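Local coordinates for protein spectinomycin 9-adenylyltransferase (Enterococcus faecalis, PDB 6SXJ) that catalyses the ATP-dependent adenylylation of spectinomycin at its 9-hydroxyl, releasing diphosphate and giving bacteria resistance to this antibiotic but not to streptomycin, at residues E114-E117 with Q118-P122; D175-Q178 with D179-N183; I89-Q92 with Q93-V96. One frame throughout, in Å; residues are numbered along the deposited sequence.

Interaction 1 (E114-E117 with Q118-P122)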
loop_
_atom_site.group_PDB
_atom_site.type_symbol
_atom_site.label_atom_id
_atom_site.label_comp_id
_atom_site.label_asym_id
_atom_site.label_seq_id
_atom_site.Cartn_x
_atom_site.Cartn_y
_atom_site.Cartn_z
ATOM N N GLU A 114 -2.157 17.089 -1.416
ATOM C CA GLU A 114 -2.319 18.277 -2.253
ATOM C C GLU A 114 -3.718 18.331 -2.848
ATOM O O GLU A 114 -4.387 19.369 -2.814
ATOM C CB GLU A 114 -1.275 18.288 -3.361
ATOM C CG GLU A 114 0.099 18.714 -2.904
ATOM C CD GLU A 114 1.048 18.926 -4.066
ATOM O OE1 GLU A 114 1.689 19.998 -4.123
ATOM O OE2 GLU A 114 1.149 18.018 -4.924
ATOM N N LEU A 115 -4.193 17.196 -3.359
ATOM C CA LEU A 115 -5.543 17.139 -3.902
ATOM C C LEU A 115 -6.591 17.309 -2.812
ATOM O O LEU A 115 -7.622 17.952 -3.040
ATOM C CB LEU A 115 -5.754 15.819 -4.624
ATOM C CG LEU A 115 -5.224 15.715 -6.052
ATOM C CD1 LEU A 115 -3.739 15.961 -6.153
ATOM C CD2 LEU A 115 -5.608 14.317 -6.528
ATOM N N TYR A 116 -6.376 16.703 -1.639
ATOM C CA TYR A 116 -7.287 16.939 -0.525
ATOM C C TYR A 116 -7.460 18.436 -0.291
ATOM O O TYR A 116 -8.580 18.928 -0.096
ATOM C CB TYR A 116 -6.765 16.265 0.750
ATOM C CG TYR A 116 -6.828 14.745 0.777
ATOM C CD1 TYR A 116 -7.785 14.043 0.053
ATOM C CD2 TYR A 116 -5.925 14.018 1.541
ATOM C CE1 TYR A 116 -7.836 12.657 0.092
ATOM C CE2 TYR A 116 -5.968 12.634 1.587
ATOM C CZ TYR A 116 -6.924 11.959 0.874
ATOM O OH TYR A 116 -6.956 10.582 0.934
ATOM N N GLU A 117 -6.350 19.178 -0.318
ATOM C CA GLU A 117 -6.402 20.620 -0.112
ATOM C C GLU A 117 -7.200 21.314 -1.206
ATOM O O GLU A 117 -7.770 22.384 -0.969
ATOM C CB GLU A 117 -4.983 21.194 -0.055
ATOM C CG GLU A 117 -4.083 20.575 1.010
ATOM C CD GLU A 117 -4.551 20.868 2.428
ATOM O OE1 GLU A 117 -3.970 20.305 3.383
ATOM O OE2 GLU A 117 -5.501 21.662 2.592
ATOM N N GLN A 118 -7.251 20.728 -2.405
ATOM C CA GLN A 118 -8.034 21.278 -3.506
ATOM C C GLN A 118 -9.498 20.857 -3.455
ATOM O O GLN A 118 -10.218 21.039 -4.442
ATOM C CB GLN A 118 -7.440 20.848 -4.853
ATOM C CG GLN A 118 -6.159 21.556 -5.253
ATOM C CD GLN A 118 -5.801 21.322 -6.716
ATOM O OE1 GLN A 118 -4.736 20.790 -7.028
ATOM N NE2 GLN A 118 -6.697 21.714 -7.617
ATOM N N GLY A 119 -9.954 20.291 -2.345
ATOM C CA GLY A 119 -11.310 19.801 -2.241
ATOM C C GLY A 119 -11.523 18.394 -2.751
ATOM O O GLY A 119 -12.657 17.898 -2.696
ATOM N N TYR A 120 -10.479 17.730 -3.238
ATOM C CA TYR A 120 -10.664 16.396 -3.780
ATOM C C TYR A 120 -11.248 15.473 -2.719
ATOM O O TYR A 120 -10.872 15.517 -1.543
ATOM C CB TYR A 120 -9.351 15.828 -4.295
ATOM C CG TYR A 120 -9.472 14.373 -4.689
ATOM C CD1 TYR A 120 -10.122 14.007 -5.862
ATOM C CD2 TYR A 120 -8.948 13.363 -3.882
ATOM C CE1 TYR A 120 -10.243 12.674 -6.229
ATOM C CE2 TYR A 120 -9.061 12.030 -4.241
ATOM C CZ TYR A 120 -9.708 11.693 -5.422
ATOM O OH TYR A 120 -9.838 10.374 -5.797
ATOM N N ILE A 121 -12.159 14.616 -3.156
ATOM C CA ILE A 121 -12.958 13.785 -2.269
ATOM C C ILE A 121 -12.990 12.386 -2.875
ATOM O O ILE A 121 -13.599 12.195 -3.935
ATOM C CB ILE A 121 -14.363 14.385 -2.099
ATOM C CG1 ILE A 121 -15.219 13.487 -1.207
ATOM C CG2 ILE A 121 -14.997 14.646 -3.471
ATOM C CD1 ILE A 121 -15.020 13.760 0.267
ATOM N N PRO A 122 -12.348 11.387 -2.265
ATOM C CA PRO A 122 -12.332 10.055 -2.883
ATOM C C PRO A 122 -13.738 9.555 -3.185
ATOM O O PRO A 122 -14.622 9.557 -2.325
ATOM C CB PRO A 122 -11.620 9.185 -1.835
ATOM C CG PRO A 122 -10.704 10.150 -1.130
ATOM C CD PRO A 122 -11.490 11.446 -1.061
#
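Tyr120 folds back onto Leu115 and Tyr116 in a Schellman motif, which ends helix 113-117. The two bonds that define it are Tyr120 N to Leu115 O, 2.9 Å, and, inside that loop, Gly119 N to Tyr116 O, 3.0 Å. The donor of the inner bond stands 59° out of the carbonyl plane of Tyr116 and so is not on a lone pair. Gly119 is the C-prime residue; its positive phi of 86° would press a beta carbon against the preceding carbonyl oxygen, which is why glycine belongs here. Gln118 N adds two weak bonds, to Glu114 O and Leu115 O, so the oxygen of Leu115 is shared by two donors.

The buried side is Tyr116 with Pro122. Tyrosine suits position 116 because it is buried yet has a polar tip: OH is held by Ile107 O and Gly109 N, while the ring also packs on Ile66 of helix 59-69. Tyr120 swings its ring away from its own backbone N (chi1 172°), and Tyr116 CD1 comes to the edge of that ring, 4.2 Å from Tyr120 CD2, the two side chains crossing at a slant.

Toward the surface, Leu115 CB and Tyr120 CB are close, at 3.6 Å, but the leucine CD2 lies more loosely over one face of the Tyr120 ring, toward its rim; Pro122 N lies over the opposite face. The polar ends of Glu114, Glu117 and Gln118 reach outward, as suits exposed residues, and Glu117 OE1 makes a long, weak ion pair with Arg70. Back at the buried end, Pro122 meets the edge of the Tyr116 ring, the two side chains crossing at about a right angle, with Pro122 CG 4.0 Å from Tyr116 CE1.

Interaction 2 (D175-Q178 with D179-N183); sequences DNYQ and DDETN
Asp180 and Tyr177 meet through the backbone: Asp180 N donates a weak hydrogen bond to Tyr177 O over 3.2 Å. Around that same carbonyl oxygen the side chain of Glu181 bends, its CG 3.5 Å from Tyr177 O; the same CG lies at the edge of the Tyr177 ring, near its plane. The bend at chi2 (83°) carries the glutamate carboxylate back to the loop, where Glu181 OE2 accepts a weak bond from Asp179 N at 3.1 Å. Glutamate is long enough to span this return. Gln178 and Asp179 point outward side by side, polar groups appropriate to an exposed corner. Asp180 OD2 lies 2.8 Å from Asn176 O, two acceptors whose closeness is unfavourable for a charged carboxylate and could raise its pKa; OD1 takes a weak bond from Ser184.

In the next shell, Asn176 ND2 is tied to Glu172 O of the preceding helix, and the Tyr177 ring rests on Val241, Asn242 and Ile245 of helix 241-253. Asp180 holds the N-cap position of helix 181-196, though its carboxylate makes no capping bond. Asp179 has a positive phi of 97°, as the third residue of a type II beta turn does, here running from Tyr177 to Asp180.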
loop_
_atom_site.group_PDB
_atom_site.type_symbol
_atom_site.label_atom_id
_atom_site.label_comp_id
_atom_site.label_asym_id
_atom_site.label_seq_id
_atom_site.Cartn_x
_atom_site.Cartn_y
_atom_site.Cartn_z
ATOM N N ASP A 175 6.449 3.120 -17.321
ATOM C CA ASP A 175 6.225 4.363 -18.048
ATOM C C ASP A 175 6.249 5.586 -17.146
ATOM O O ASP A 175 6.207 6.715 -17.654
ATOM C CB ASP A 175 4.882 4.300 -18.789
ATOM C CG ASP A 175 4.921 5.012 -20.126
ATOM O OD1 ASP A 175 6.030 5.233 -20.658
ATOM O OD2 ASP A 175 3.838 5.352 -20.646
ATOM N N ASN A 176 6.363 5.387 -15.835
ATOM C CA ASN A 176 6.210 6.456 -14.863
ATOM C C ASN A 176 7.189 6.302 -13.719
ATOM O O ASN A 176 6.849 6.473 -12.546
ATOM C CB ASN A 176 4.790 6.491 -14.323
ATOM C CG ASN A 176 3.791 6.957 -15.371
ATOM O OD1 ASN A 176 3.543 8.163 -15.625
ATOM N ND2 ASN A 176 3.249 5.985 -16.035
ATOM N N TYR A 177 8.420 5.963 -14.059
ATOM C CA TYR A 177 9.478 5.899 -13.071
ATOM C C TYR A 177 10.284 7.183 -13.011
ATOM O O TYR A 177 10.988 7.400 -12.020
ATOM C CB TYR A 177 10.403 4.716 -13.366
ATOM C CG TYR A 177 11.264 4.886 -14.594
ATOM C CD1 TYR A 177 12.519 5.469 -14.504
ATOM C CD2 TYR A 177 10.828 4.459 -15.841
ATOM C CE1 TYR A 177 13.316 5.623 -15.618
ATOM C CE2 TYR A 177 11.621 4.610 -16.965
ATOM C CZ TYR A 177 12.865 5.193 -16.844
ATOM O OH TYR A 177 13.664 5.348 -17.951
ATOM N N GLN A 178 10.192 8.030 -14.042
ATOM C CA GLN A 178 10.813 9.347 -14.029
ATOM C C GLN A 178 10.416 10.078 -12.756
ATOM O O GLN A 178 9.264 10.505 -12.635
ATOM C CB GLN A 178 10.387 10.149 -15.259
ATOM C CG GLN A 178 11.208 11.409 -15.526
ATOM C CD GLN A 178 10.701 12.180 -16.742
ATOM O OE1 GLN A 178 9.495 12.236 -16.998
ATOM N NE2 GLN A 178 11.621 12.772 -17.498
ATOM N N ASP A 179 11.340 10.139 -11.786
ATOM C CA ASP A 179 11.291 11.013 -10.613
ATOM C C ASP A 179 10.753 10.336 -9.353
ATOM O O ASP A 179 10.852 10.903 -8.259
ATOM C CB ASP A 179 10.471 12.271 -10.909
ATOM C CG ASP A 179 11.263 13.313 -11.676
ATOM O OD1 ASP A 179 10.872 13.641 -12.818
ATOM O OD2 ASP A 179 12.279 13.806 -11.141
ATOM N N ASP A 180 10.175 9.144 -9.484
ATOM C CA ASP A 180 9.958 8.284 -8.325
ATOM C C ASP A 180 10.760 7.005 -8.545
ATOM O O ASP A 180 10.238 5.896 -8.385
ATOM C CB ASP A 180 8.471 7.992 -8.103
ATOM C CG ASP A 180 7.799 7.410 -9.319
ATOM O OD1 ASP A 180 7.155 6.347 -9.184
ATOM O OD2 ASP A 180 7.899 8.021 -10.406
ATOM N N GLU A 181 12.035 7.163 -8.920
ATOM C CA GLU A 181 12.841 6.022 -9.348
ATOM C C GLU A 181 12.921 4.958 -8.267
ATOM O O GLU A 181 12.664 3.776 -8.523
ATOM C CB GLU A 181 14.250 6.479 -9.721
ATOM C CG GLU A 181 14.335 7.263 -11.004
ATOM C CD GLU A 181 14.000 8.720 -10.800
ATOM O OE1 GLU A 181 13.357 9.041 -9.779
ATOM O OE2 GLU A 181 14.370 9.543 -11.661
ATOM N N THR A 182 13.295 5.357 -7.048
ATOM C CA THR A 182 13.521 4.384 -5.987
ATOM C C THR A 182 12.284 3.522 -5.756
ATOM O O THR A 182 12.388 2.299 -5.606
ATOM C CB THR A 182 13.934 5.096 -4.695
ATOM O OG1 THR A 182 15.001 6.016 -4.970
ATOM C CG2 THR A 182 14.397 4.081 -3.666
ATOM N N ASN A 183 11.107 4.147 -5.706
ATOM C CA ASN A 183 9.883 3.374 -5.519
ATOM C C ASN A 183 9.724 2.344 -6.632
ATOM O O ASN A 183 9.486 1.158 -6.372
ATOM C CB ASN A 183 8.668 4.305 -5.472
ATOM C CG ASN A 183 8.890 5.512 -4.586
ATOM O OD1 ASN A 183 9.930 6.169 -4.664
ATOM N ND2 ASN A 183 7.913 5.814 -3.740
#

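Interaction 3 (I89-Q92 with Q93-V96); sequences IIIQ and QEMV
The side chain of Glu94 crosses that of Ile91 where strand 85-91 gives way to a 3-10 turn. Two backbone acceptors at the strand end are used by the turn: Ile91 O takes a weak bond from Glu94 N, 3.2 Å, and Gln92 O a straighter one from Met95 N, also 3.2 Å, with an N-H...O angle of 161°. Val96 N then bonds weakly to Gln93 O.

Glu94 is extended, with Glu94 CG 3.7 Å from Ile91 CB. The whole chain, carboxylate included, runs against Ile91, and Glu94 OE2, 3.8 Å from Ile91 CD1, also forms a salt bridge with Lys124. Gln93 lies alongside Ile91, Gln93 CG to Ile91 CG2 3.6 Å, and sends its amide outward. Gln92 NE2 hydrogen-bonds to a glycerol, probably from the crystallisation liquor, and its OE1 is also satisfied outside the two segments. Met95 is bent at chi2 and chi3, which brings SD to 4.1 Å from Ile90 CB, where both side chains touch Leu134 of helix 130-139. Ile90 and Gln92 also bond through their backbones to strand 47-53. The chemistry implies a chain that leaves the sheet with its carbonyls taken up by successive turn amides, and a carboxylate whose charge is probably balanced by Lys124.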
loop_
_atom_site.group_PDB
_atom_site.type_symbol
_atom_site.label_atom_id
_atom_site.label_comp_id
_atom_site.label_asym_id
_atom_site.label_seq_id
_atom_site.Cartn_x
_atom_site.Cartn_y
_atom_site.Cartn_z
ATOM N N ILE A 89 -11.026 1.785 2.673
ATOM C CA ILE A 89 -12.354 1.346 3.082
ATOM C C ILE A 89 -12.969 0.561 1.934
ATOM O O ILE A 89 -13.004 1.042 0.792
ATOM C CB ILE A 89 -13.252 2.538 3.469
ATOM C CG1 ILE A 89 -12.574 3.385 4.548
ATOM C CG2 ILE A 89 -14.615 2.045 3.925
ATOM C CD1 ILE A 89 -13.401 4.549 5.036
ATOM N N ILE A 90 -13.453 -0.638 2.236
ATOM C CA ILE A 90 -14.219 -1.433 1.289
ATOM C C ILE A 90 -15.587 -1.729 1.885
ATOM O O ILE A 90 -15.759 -1.791 3.110
ATOM C CB ILE A 90 -13.501 -2.748 0.917
ATOM C CG1 ILE A 90 -13.085 -3.505 2.184
ATOM C CG2 ILE A 90 -12.294 -2.466 0.034
ATOM C CD1 ILE A 90 -12.611 -4.910 1.917
ATOM N N ILE A 91 -16.567 -1.893 0.997
ATOM C CA ILE A 91 -17.903 -2.353 1.351
ATOM C C ILE A 91 -17.917 -3.862 1.204
ATOM O O ILE A 91 -17.504 -4.391 0.166
ATOM C CB ILE A 91 -18.970 -1.706 0.450
ATOM C CG1 ILE A 91 -18.822 -0.189 0.471
ATOM C CG2 ILE A 91 -20.364 -2.117 0.898
ATOM C CD1 ILE A 91 -20.025 0.558 -0.058
ATOM N N GLN A 92 -18.375 -4.568 2.242
ATOM C CA GLN A 92 -18.308 -6.023 2.201
ATOM C C GLN A 92 -19.049 -6.573 0.986
ATOM O O GLN A 92 -18.545 -7.458 0.287
ATOM C CB GLN A 92 -18.879 -6.624 3.483
ATOM C CG GLN A 92 -18.559 -8.096 3.643
ATOM C CD GLN A 92 -19.320 -8.738 4.788
ATOM O OE1 GLN A 92 -19.851 -8.048 5.662
ATOM N NE2 GLN A 92 -19.374 -10.064 4.792
ATOM N N GLN A 93 -20.256 -6.062 0.727
ATOM C CA GLN A 93 -21.102 -6.643 -0.311
ATOM C C GLN A 93 -20.536 -6.395 -1.703
ATOM O O GLN A 93 -20.809 -7.168 -2.628
ATOM C CB GLN A 93 -22.519 -6.079 -0.203
ATOM C CG GLN A 93 -22.603 -4.573 -0.429
ATOM C CD GLN A 93 -23.974 -4.121 -0.903
ATOM O OE1 GLN A 93 -24.894 -4.929 -1.045
ATOM N NE2 GLN A 93 -24.114 -2.821 -1.153
ATOM N N GLU A 94 -19.752 -5.330 -1.875
ATOM C CA GLU A 94 -19.177 -5.017 -3.176
ATOM C C GLU A 94 -18.076 -5.984 -3.581
ATOM O O GLU A 94 -17.633 -5.944 -4.734
ATOM C CB GLU A 94 -18.629 -3.591 -3.177
ATOM C CG GLU A 94 -19.716 -2.543 -3.072
ATOM C CD GLU A 94 -19.214 -1.168 -3.386
ATOM O OE1 GLU A 94 -17.984 -0.985 -3.283
ATOM O OE2 GLU A 94 -20.042 -0.291 -3.733
ATOM N N MET A 95 -17.631 -6.848 -2.673
ATOM C CA MET A 95 -16.595 -7.811 -3.009
ATOM C C MET A 95 -17.142 -9.154 -3.478
ATOM O O MET A 95 -16.366 -9.993 -3.942
ATOM C CB MET A 95 -15.673 -8.044 -1.813
ATOM C CG MET A 95 -15.313 -6.806 -0.993
ATOM S SD MET A 95 -14.831 -5.326 -1.911
ATOM C CE MET A 95 -13.358 -5.903 -2.739
ATOM N N VAL A 96 -18.464 -9.335 -3.471
ATOM C CA VAL A 96 -19.091 -10.592 -3.866
ATOM C C VAL A 96 -20.044 -10.289 -5.018
ATOM O O VAL A 96 -20.823 -9.349 -4.937
ATOM C CB VAL A 96 -19.865 -11.245 -2.707
ATOM C CG1 VAL A 96 -18.929 -11.597 -1.554
ATOM C CG2 VAL A 96 -20.999 -10.337 -2.231
#

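Overall arrangement
From the N terminus, interaction 3 comes first: it turns the chain at the end of strand 85-91, ahead of the return along neighbouring strand 103-108. Interaction 1 follows, closing helix 113-117 before strand 125-126 and joining it to helix 59-69. Interaction 2 lies farther on, in the C-terminal family region, linking helices 159-173 and 181-196 beside helix 241-253. Each is a local turn in one continuous stretch, so the three stand in series, with none nested or crossing. No two touch: centres of interactions 1 and 3 are about 24 Å apart, and interactions 2 and 3, 32 Å between centres, lie on opposite sides of the chain's centre.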